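Local coordinates for putative nitrate transport protein (Thermoplasma volcanium, PDB 3MST) that probably serves as a solute-binding protein in transport, perhaps of nitrate or a related small compound, although its ligand is not established, at residues A[34-39]-A[187-192]; A[78-83]-A[158-163]; A[122-127]-A[134-139]; A[140-145]-A[206-211]. All coordinates share one frame; numbering follows the deposited sequence.

Interaction 1 of 4, residues A[34-39]-A[187-192]; sequences LLVIEE and ERAAEI
Ala189 makes the first contact of helix 186-197 with the end of helix 32-36: its methyl CB lies 4.0 Å from Val36 CG1. That methyl also packs on Ile209, so one methyl serves two branched neighbours. Three residues on, and on the same side of the helix, Ile192 is directed toward the other segment and touches it with two branches. Its CG2, anti to the backbone N (CG1 at chi1 -66°), comes to 3.7 Å from Leu35 O and more loosely meets Val36 CG1. The other branch ends in CD1, 3.8 Å from Val36 O, so two backbone carbonyls border the isoleucine. Val36, which meets both Ala189 and Ile192, also rests its side chain on Phe181 and Ile182 of helix 169-184. One turn beyond Ile192, Lys196 uses its ammonium for a hydrogen bond to Leu35 O and salt bridges with Glu38 and Glu39, so a charged group lies beside the apolar contact. Helix 32-36 bridges the parallel neighbours 22-24 and 45-47, and packing of a later helix against such a beta-alpha-beta connection is consistent with the first lobe of a type II periplasmic-binding-protein fold.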
# COMPACT_ATOMS: atom_id res chain seq x y z
N LEU A 34 -6.10 -4.33 9.65
CA LEU A 34 -6.06 -4.07 11.10
C LEU A 34 -7.18 -3.12 11.52
O LEU A 34 -7.72 -3.27 12.63
CB LEU A 34 -4.68 -3.58 11.54
CG LEU A 34 -3.59 -4.65 11.29
CD1 LEU A 34 -2.19 -4.09 11.72
CD2 LEU A 34 -3.88 -5.99 11.98
N LEU A 35 -7.62 -2.20 10.66
CA LEU A 35 -8.73 -1.32 10.99
C LEU A 35 -9.97 -2.12 11.26
O LEU A 35 -10.72 -1.82 12.18
CB LEU A 35 -9.06 -0.31 9.87
CG LEU A 35 -7.99 0.75 9.58
CD1 LEU A 35 -8.52 1.69 8.52
CD2 LEU A 35 -7.60 1.58 10.85
N VAL A 36 -10.23 -3.12 10.44
CA VAL A 36 -11.54 -3.77 10.49
C VAL A 36 -11.72 -4.59 11.75
O VAL A 36 -12.87 -4.79 12.17
CB VAL A 36 -11.86 -4.60 9.23
CG1 VAL A 36 -11.99 -3.66 8.03
CG2 VAL A 36 -10.86 -5.75 8.94
N ILE A 37 -10.64 -5.10 12.32
CA ILE A 37 -10.71 -5.91 13.56
C ILE A 37 -9.97 -5.22 14.72
O ILE A 37 -9.58 -5.88 15.70
CB ILE A 37 -10.22 -7.35 13.35
CG1 ILE A 37 -8.77 -7.39 12.86
CG2 ILE A 37 -11.20 -8.12 12.46
CD1 ILE A 37 -8.15 -8.78 12.99
N GLU A 38 -9.83 -3.90 14.66
CA GLU A 38 -9.08 -3.15 15.67
C GLU A 38 -9.43 -3.55 17.12
O GLU A 38 -8.57 -3.69 17.97
CB GLU A 38 -9.28 -1.64 15.47
CG GLU A 38 -8.58 -0.80 16.49
CD GLU A 38 -8.78 0.70 16.34
OE1 GLU A 38 -9.64 1.10 15.52
OE2 GLU A 38 -8.11 1.43 17.10
N GLU A 39 -10.74 -3.62 17.35
CA GLU A 39 -11.29 -3.84 18.66
C GLU A 39 -11.01 -5.23 19.22
O GLU A 39 -11.30 -5.47 20.39
CB GLU A 39 -12.79 -3.59 18.63
CG GLU A 39 -13.19 -2.14 18.29
CD GLU A 39 -13.07 -1.80 16.81
OE1 GLU A 39 -13.00 -2.71 15.93
OE2 GLU A 39 -13.13 -0.58 16.47
N GLU A 187 -19.30 -5.42 2.91
CA GLU A 187 -20.05 -4.22 3.27
C GLU A 187 -19.65 -3.66 4.61
O GLU A 187 -19.41 -2.43 4.76
CB GLU A 187 -21.58 -4.40 3.23
CG GLU A 187 -22.40 -3.14 3.68
N ARG A 188 -19.59 -4.54 5.62
CA ARG A 188 -19.21 -4.07 6.94
C ARG A 188 -17.79 -3.51 6.92
O ARG A 188 -17.51 -2.52 7.60
CB ARG A 188 -19.27 -5.21 7.95
CG ARG A 188 -19.11 -4.74 9.38
N ALA A 189 -16.89 -4.24 6.25
CA ALA A 189 -15.49 -3.77 6.13
C ALA A 189 -15.44 -2.41 5.47
O ALA A 189 -14.76 -1.50 5.96
CB ALA A 189 -14.67 -4.79 5.33
N ALA A 190 -16.23 -2.21 4.41
CA ALA A 190 -16.28 -0.91 3.75
C ALA A 190 -16.76 0.22 4.68
O ALA A 190 -16.21 1.34 4.68
CB ALA A 190 -17.13 -0.97 2.48
N GLU A 191 -17.79 -0.04 5.48
CA GLU A 191 -18.25 0.98 6.41
C GLU A 191 -17.22 1.31 7.47
O GLU A 191 -17.01 2.48 7.79
CB GLU A 191 -19.56 0.56 7.09
CG GLU A 191 -20.64 0.07 6.16
CD GLU A 191 -21.93 -0.22 6.89
OE1 GLU A 191 -21.98 -0.09 8.15
OE2 GLU A 191 -22.90 -0.59 6.18
N ILE A 192 -16.54 0.28 8.01
CA ILE A 192 -15.52 0.52 9.01
C ILE A 192 -14.36 1.33 8.44
O ILE A 192 -13.89 2.27 9.05
CB ILE A 192 -15.00 -0.82 9.64
CG1 ILE A 192 -16.11 -1.52 10.45
CG2 ILE A 192 -13.81 -0.50 10.52
CD1 ILE A 192 -15.85 -3.06 10.51

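Interaction 2 of 4, residues A[78-83]-A[158-163]; sequences IDMYSI and PSCAMA
Selenomethionine Met80 reaches Ser159 and Cys160 through its terminal methyl: CE stands 3.4 Å from Ser159 OG and 3.8 Å from Cys160 SG. The bend at its last torsion (chi3 -79°) swings this methyl off the line of the otherwise extended chain. Ile78 meets the same sulfur, its CD1 lying 4.0 Å from Cys160 SG. Thus the thiol of Cys160 is approached by two methyl tips from residues two apart in the chain, with Asp79 between them pointing away. All four touching side chains are buried.

In the next shell, Val30 also packs on Cys160, while Leu100 lies against Met80. Met80 CB sits 3.8 Å above one face of the Tyr81 ring, toward its rim. An unidentified ligand, probably from the crystallisation liquor, is hydrogen-bonded to Ser159 OG and Ile78 O, and an acetate lies about 4 Å from the Met80 side chain, nearest atoms. Such molecules may mark a pocket at this junction.

Residues 78-80 join strand 71-77 of the six-stranded sheet to strand 81-85 of the five-stranded one, a crossing consistent with the hinge of a type II periplasmic binding fold. Strand 160-164 lies beside 71-77 in the first sheet, and helix 100-112 packs on Met80 and Tyr81.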
# COMPACT_ATOMS: atom_id res chain seq x y z
N ILE A 78 -0.95 -5.79 -2.53
CA ILE A 78 -2.28 -5.20 -2.52
C ILE A 78 -2.52 -4.56 -3.88
O ILE A 78 -1.68 -3.80 -4.34
CB ILE A 78 -2.41 -4.14 -1.41
CG1 ILE A 78 -1.82 -4.60 -0.08
CG2 ILE A 78 -3.89 -3.75 -1.23
CD1 ILE A 78 -1.78 -3.52 0.99
N ASP A 79 -3.63 -4.87 -4.54
CA ASP A 79 -3.88 -4.32 -5.87
C ASP A 79 -4.68 -3.04 -5.70
O ASP A 79 -5.90 -3.07 -5.54
CB ASP A 79 -4.62 -5.33 -6.72
CG ASP A 79 -4.61 -4.98 -8.20
OD1 ASP A 79 -3.88 -4.06 -8.60
OD2 ASP A 79 -5.34 -5.67 -8.94
N MSE A 80 -3.97 -1.92 -5.65
CA MSE A 80 -4.51 -0.61 -5.25
C MSE A 80 -4.65 0.39 -6.39
O MSE A 80 -5.31 1.41 -6.22
CB MSE A 80 -3.57 0.02 -4.21
CG MSE A 80 -3.38 -0.78 -2.99
SE MSE A 80 -2.11 -0.08 -1.75
CE MSE A 80 -0.48 -0.63 -2.59
N TYR A 81 -4.00 0.11 -7.52
CA TYR A 81 -3.87 1.10 -8.61
C TYR A 81 -4.38 0.57 -9.95
O TYR A 81 -4.33 -0.65 -10.22
CB TYR A 81 -2.38 1.48 -8.78
CG TYR A 81 -1.81 2.15 -7.54
CD1 TYR A 81 -2.20 3.42 -7.18
CD2 TYR A 81 -0.97 1.47 -6.68
CE1 TYR A 81 -1.75 4.01 -6.02
CE2 TYR A 81 -0.51 2.07 -5.52
CZ TYR A 81 -0.90 3.31 -5.19
OH TYR A 81 -0.45 3.86 -4.01
N SER A 82 -4.82 1.51 -10.79
CA SER A 82 -5.33 1.23 -12.10
C SER A 82 -4.58 2.08 -13.13
O SER A 82 -4.20 3.22 -12.85
CB SER A 82 -6.79 1.62 -12.21
OG SER A 82 -7.63 0.58 -11.70
N ILE A 83 -4.31 1.47 -14.28
CA ILE A 83 -3.74 2.15 -15.43
C ILE A 83 -4.89 2.51 -16.38
O ILE A 83 -5.68 1.66 -16.78
CB ILE A 83 -2.70 1.26 -16.12
CG1 ILE A 83 -1.58 0.84 -15.17
CG2 ILE A 83 -2.15 1.95 -17.41
CD1 ILE A 83 -0.76 -0.38 -15.71
N PRO A 158 5.75 -7.42 -3.45
CA PRO A 158 4.97 -6.68 -2.48
C PRO A 158 5.40 -5.23 -2.37
O PRO A 158 6.56 -4.93 -2.06
CB PRO A 158 5.24 -7.42 -1.16
CG PRO A 158 6.55 -8.07 -1.37
CD PRO A 158 6.55 -8.48 -2.80
N SER A 159 4.47 -4.32 -2.59
CA SER A 159 4.77 -2.89 -2.47
C SER A 159 4.61 -2.29 -1.10
O SER A 159 5.00 -1.12 -0.88
CB SER A 159 3.95 -2.08 -3.49
OG SER A 159 2.58 -2.05 -3.13
N CYS A 160 4.05 -3.05 -0.14
CA CYS A 160 3.87 -2.60 1.22
C CYS A 160 4.61 -3.54 2.14
O CYS A 160 4.88 -4.69 1.80
CB CYS A 160 2.40 -2.52 1.57
SG CYS A 160 1.50 -1.27 0.62
N ALA A 161 4.99 -3.01 3.30
CA ALA A 161 5.85 -3.73 4.21
C ALA A 161 5.47 -3.53 5.65
O ALA A 161 4.84 -2.52 6.00
CB ALA A 161 7.32 -3.27 3.99
N MSE A 162 5.90 -4.47 6.49
CA MSE A 162 5.79 -4.38 7.95
C MSE A 162 7.22 -4.38 8.48
O MSE A 162 8.03 -5.18 8.04
CB MSE A 162 5.04 -5.62 8.53
CG MSE A 162 3.80 -6.04 7.74
SE MSE A 162 2.86 -7.35 8.84
CE MSE A 162 1.65 -7.91 7.43
N ALA A 163 7.53 -3.49 9.39
CA ALA A 163 8.91 -3.33 9.91
C ALA A 163 8.92 -3.13 11.40
O ALA A 163 7.98 -2.52 11.97
CB ALA A 163 9.61 -2.16 9.21

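Interaction 3 of 4, residues A[122-127]-A[134-139]; sequences DTCIKM and ALVGNE. With EDO (1,2-ethanediol), chain L.
Cys124 and Val136 are turned alike: Cys124 SG (chi1 -74°) and Val136 CG1 (chi1 -60°) each stand opposite their own carbonyl carbon, beside the backbone N. In this pose Val136 CG1 approaches Cys124 CB to 3.5 Å and passes SG at 3.9 Å, so the one methyl spans CB and SG. Ala134, two residues earlier on the same strand face, sets its methyl against the base of that side chain, CB to CB of Cys124 at 3.7 Å, and also touches the helix carbonyl, Cys124 O. Tyr93 of the neighbouring strand 91-94 packs on both Cys124 and Ala134. Strand 133-137 itself is held by backbone bonds to strand 81-85, at Leu84 and Ser82. Near the start of the helix, a 1,2-ethanediol, probably from the crystallisation liquor, accepts a hydrogen bond from Asp122 N through O1 at 3.0 Å, nearly straight at 163°. Helix 121-129 leads from strand 115-118 to the parallel strand 133-137, with 91-94 between them, as in an open alpha/beta lobe. Small, mainly apolar groups meet here, allowing helix and strand to come close, with CA atoms of Cys124 and Ala134 5.5 Å apart, by shape rather than by polar pairing.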
# COMPACT_ATOMS: atom_id res chain seq x y z
N ASP A 122 -8.49 14.18 -11.20
CA ASP A 122 -9.36 14.63 -12.30
C ASP A 122 -8.52 14.84 -13.57
O ASP A 122 -8.98 14.53 -14.66
CB ASP A 122 -10.10 15.93 -11.95
CG ASP A 122 -11.04 15.77 -10.78
OD1 ASP A 122 -11.62 14.69 -10.59
OD2 ASP A 122 -11.27 16.75 -10.04
N THR A 123 -7.34 15.42 -13.41
CA THR A 123 -6.46 15.66 -14.57
C THR A 123 -5.99 14.35 -15.18
O THR A 123 -5.95 14.18 -16.41
CB THR A 123 -5.25 16.47 -14.16
OG1 THR A 123 -5.71 17.75 -13.73
CG2 THR A 123 -4.23 16.61 -15.34
N CYS A 124 -5.69 13.39 -14.33
CA CYS A 124 -5.30 12.07 -14.81
C CYS A 124 -6.39 11.43 -15.67
O CYS A 124 -6.14 10.89 -16.74
CB CYS A 124 -4.99 11.14 -13.64
SG CYS A 124 -3.41 11.49 -12.81
N ILE A 125 -7.63 11.49 -15.20
CA ILE A 125 -8.72 10.95 -15.97
C ILE A 125 -8.86 11.66 -17.32
O ILE A 125 -9.05 11.03 -18.35
CB ILE A 125 -10.09 11.02 -15.16
CG1 ILE A 125 -10.02 10.11 -13.93
CG2 ILE A 125 -11.30 10.70 -16.07
CD1 ILE A 125 -11.15 10.33 -12.97
N LYS A 126 -8.86 12.97 -17.29
CA LYS A 126 -9.03 13.76 -18.51
C LYS A 126 -7.94 13.45 -19.52
O LYS A 126 -8.22 13.23 -20.70
CB LYS A 126 -9.06 15.25 -18.17
CG LYS A 126 -9.20 16.10 -19.43
CD LYS A 126 -9.47 17.54 -19.11
CE LYS A 126 -8.29 18.27 -18.58
NZ LYS A 126 -8.62 19.74 -18.32
N MSE A 127 -6.69 13.46 -19.07
CA MSE A 127 -5.61 13.26 -20.02
C MSE A 127 -5.54 11.83 -20.56
O MSE A 127 -5.15 11.62 -21.72
CB MSE A 127 -4.29 13.77 -19.49
CG MSE A 127 -4.26 15.23 -19.04
SE MSE A 127 -4.86 16.49 -20.46
CE MSE A 127 -3.28 16.33 -21.64
N ALA A 134 -2.49 7.08 -17.55
CA ALA A 134 -2.44 7.55 -16.18
C ALA A 134 -2.34 6.33 -15.25
O ALA A 134 -2.79 5.24 -15.60
CB ALA A 134 -3.64 8.40 -15.81
N LEU A 135 -1.81 6.57 -14.06
CA LEU A 135 -1.75 5.58 -13.00
C LEU A 135 -2.37 6.23 -11.78
O LEU A 135 -1.84 7.23 -11.26
CB LEU A 135 -0.33 5.15 -12.74
CG LEU A 135 -0.14 3.93 -11.82
CD1 LEU A 135 -0.46 4.20 -10.36
CD2 LEU A 135 -0.90 2.73 -12.28
N VAL A 136 -3.50 5.71 -11.33
CA VAL A 136 -4.26 6.31 -10.25
C VAL A 136 -4.70 5.25 -9.27
O VAL A 136 -4.80 4.07 -9.60
CB VAL A 136 -5.54 7.07 -10.79
CG1 VAL A 136 -5.13 8.18 -11.75
CG2 VAL A 136 -6.50 6.10 -11.47
N GLY A 137 -5.01 5.65 -8.06
CA GLY A 137 -5.66 4.72 -7.14
C GLY A 137 -7.01 4.30 -7.68
O GLY A 137 -7.72 5.07 -8.33
N ASN A 138 -7.46 3.11 -7.30
CA ASN A 138 -8.73 2.58 -7.78
C ASN A 138 -9.92 3.43 -7.33
O ASN A 138 -10.95 3.39 -7.96
CB ASN A 138 -8.92 1.14 -7.33
CG ASN A 138 -7.93 0.20 -7.93
OD1 ASN A 138 -7.36 0.49 -8.99
ND2 ASN A 138 -7.73 -0.94 -7.28
N GLU A 139 -9.75 4.20 -6.27
CA GLU A 139 -10.82 5.11 -5.81
C GLU A 139 -11.06 6.26 -6.77
O GLU A 139 -12.16 6.84 -6.80
CB GLU A 139 -10.58 5.64 -4.40
CG GLU A 139 -9.49 6.72 -4.19
CD GLU A 139 -8.05 6.23 -4.29
OE1 GLU A 139 -7.80 5.01 -4.43
OE2 GLU A 139 -7.15 7.11 -4.21
C1 EDO L . -8.79 16.94 -8.21
O1 EDO L . -8.63 15.55 -8.53
C2 EDO L . -8.77 17.29 -6.73
O2 EDO L . -7.63 16.73 -6.05

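Interaction 4 of 4, residues A[140-145]-A[206-211]; sequences ISIGKS and KKIIGI
Ile142 lies in a loop that passes helix 202-208 at some distance, its CA 8.4 Å from that of Ile208, so side chains must bridge the gap. The loop leads from strand 133-137 into the short edge strand 144-145 of the second sheet, in what looks like the second lobe of a type II periplasmic binding fold. Ile142 does the reaching. Its two torsions (chi1 -62°, chi2 -41°) bring CD1 up to both Ile208 and Ile211. Tip to tip it meets Ile211, CD1 to CD1 at 3.7 Å; against Ile208 it crosses obliquely, CD1 lying 4.2 Å from CG2. Ile142 was modelled in two conformers and these distances belong to one of them, so the fit need not be unique. Ile208 is buried, whereas Ile142 is exposed, making this an apolar patch at the edge of the protein. Outside the patch, Ile208 continues onto Glu139, and Ile211 onto Asn138 and Asp79. The backbone bond from Ile211 N to Ile208 O, 3.0 Å, links the two receiving residues. Farther along the loop, Ser145 OG caps Asn148 N at the start of the next helix and hydrogen-bonds Asp79 OD2.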
# COMPACT_ATOMS: atom_id res chain seq x y z
N ILE A 140 -10.08 6.55 -7.62
CA ILE A 140 -10.19 7.57 -8.68
C ILE A 140 -10.90 7.04 -9.89
O ILE A 140 -11.82 7.68 -10.43
CB ILE A 140 -8.78 8.17 -9.01
CG1 ILE A 140 -8.16 8.80 -7.76
CG2 ILE A 140 -8.87 9.08 -10.21
CD1 ILE A 140 -8.95 9.91 -7.12
N SER A 141 -10.48 5.89 -10.38
CA SER A 141 -11.06 5.26 -11.54
C SER A 141 -10.60 3.82 -11.58
O SER A 141 -9.44 3.52 -11.28
CB SER A 141 -10.68 6.00 -12.85
OG SER A 141 -11.38 5.48 -13.97
N ILE A 142 -11.50 2.94 -12.02
CA ILE A 142 -11.13 1.58 -12.33
C ILE A 142 -10.58 1.52 -13.72
O ILE A 142 -11.05 2.15 -14.67
CB ILE A 142 -12.29 0.61 -12.19
CG1 ILE A 142 -12.75 0.63 -10.74
CG2 ILE A 142 -11.87 -0.81 -12.58
CD1 ILE A 142 -11.60 0.69 -9.76
N GLY A 143 -9.53 0.77 -13.84
CA GLY A 143 -8.94 0.56 -15.17
C GLY A 143 -8.19 -0.76 -15.16
O GLY A 143 -8.58 -1.69 -14.45
N LYS A 144 -7.09 -0.84 -15.89
CA LYS A 144 -6.32 -2.09 -15.97
C LYS A 144 -5.57 -2.22 -14.67
O LYS A 144 -4.92 -1.27 -14.23
CB LYS A 144 -5.31 -2.07 -17.14
CG LYS A 144 -4.37 -3.26 -17.18
CD LYS A 144 -3.40 -3.24 -18.40
CE LYS A 144 -2.53 -4.53 -18.45
NZ LYS A 144 -2.30 -5.02 -19.81
N SER A 145 -5.60 -3.40 -14.06
CA SER A 145 -4.89 -3.62 -12.79
C SER A 145 -3.40 -3.39 -12.91
O SER A 145 -2.74 -3.99 -13.78
CB SER A 145 -5.15 -5.07 -12.34
OG SER A 145 -4.19 -5.51 -11.40
N LYS A 206 -17.20 0.56 -0.88
CA LYS A 206 -17.96 -0.63 -1.27
C LYS A 206 -17.69 -1.06 -2.72
O LYS A 206 -17.67 -2.23 -3.06
CB LYS A 206 -19.48 -0.38 -1.11
CG LYS A 206 -19.94 -0.36 0.31
CD LYS A 206 -21.43 0.04 0.49
CE LYS A 206 -21.86 -0.33 1.93
NZ LYS A 206 -22.56 0.75 2.67
N LYS A 207 -17.47 -0.09 -3.60
CA LYS A 207 -17.20 -0.41 -4.99
C LYS A 207 -15.84 -1.06 -5.19
O LYS A 207 -15.68 -1.93 -6.04
CB LYS A 207 -17.26 0.86 -5.84
CG LYS A 207 -17.05 0.68 -7.32
N ILE A 208 -14.84 -0.62 -4.44
CA ILE A 208 -13.45 -1.03 -4.72
C ILE A 208 -12.84 -2.06 -3.77
O ILE A 208 -11.77 -2.59 -4.05
CB ILE A 208 -12.51 0.21 -4.83
CG1 ILE A 208 -12.20 0.85 -3.48
CG2 ILE A 208 -13.04 1.22 -5.89
CD1 ILE A 208 -11.29 2.05 -3.54
N ILE A 209 -13.51 -2.36 -2.67
CA ILE A 209 -12.89 -3.14 -1.59
C ILE A 209 -12.47 -4.52 -2.04
O ILE A 209 -11.47 -5.05 -1.60
CB ILE A 209 -13.78 -3.19 -0.32
CG1 ILE A 209 -12.96 -3.75 0.87
CG2 ILE A 209 -15.12 -3.92 -0.62
CD1 ILE A 209 -13.61 -3.53 2.16
N GLY A 210 -13.24 -5.12 -2.95
CA GLY A 210 -12.90 -6.46 -3.42
C GLY A 210 -11.70 -6.59 -4.33
O GLY A 210 -11.21 -7.69 -4.61
N ILE A 211 -11.23 -5.45 -4.85
CA ILE A 211 -10.10 -5.46 -5.78
C ILE A 211 -8.79 -5.69 -5.04
O ILE A 211 -7.86 -6.24 -5.59
CB ILE A 211 -10.04 -4.17 -6.63
CG1 ILE A 211 -11.37 -3.91 -7.38
CG2 ILE A 211 -8.84 -4.21 -7.60
CD1 ILE A 211 -11.49 -2.52 -8.01

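Overall arrangement
Interactions 1 and 2 are buried but in different surroundings: interaction 1 joins peripheral helices of what is probably the first lobe, whereas interaction 2 has its centre about 4 Å from the centre of the chain, between segments leading to the two sheets. Interaction 3 is a buried helix-on-sheet contact at the five-stranded sheet, and interaction 4 is partly exposed. Interactions 2, 3 and 4 share that sheet, where strand 81-85 runs between 133-137 and 144-145. Interactions 1 and 4 touch through successive helices, Ala190 CB lying 3.6 Å from Lys206 CG. All four contacts are mainly apolar; thiols enter interactions 2 and 3, interaction 1 adds backbone carbonyls to aliphatic side chains, and interaction 4 is made by isoleucines alone.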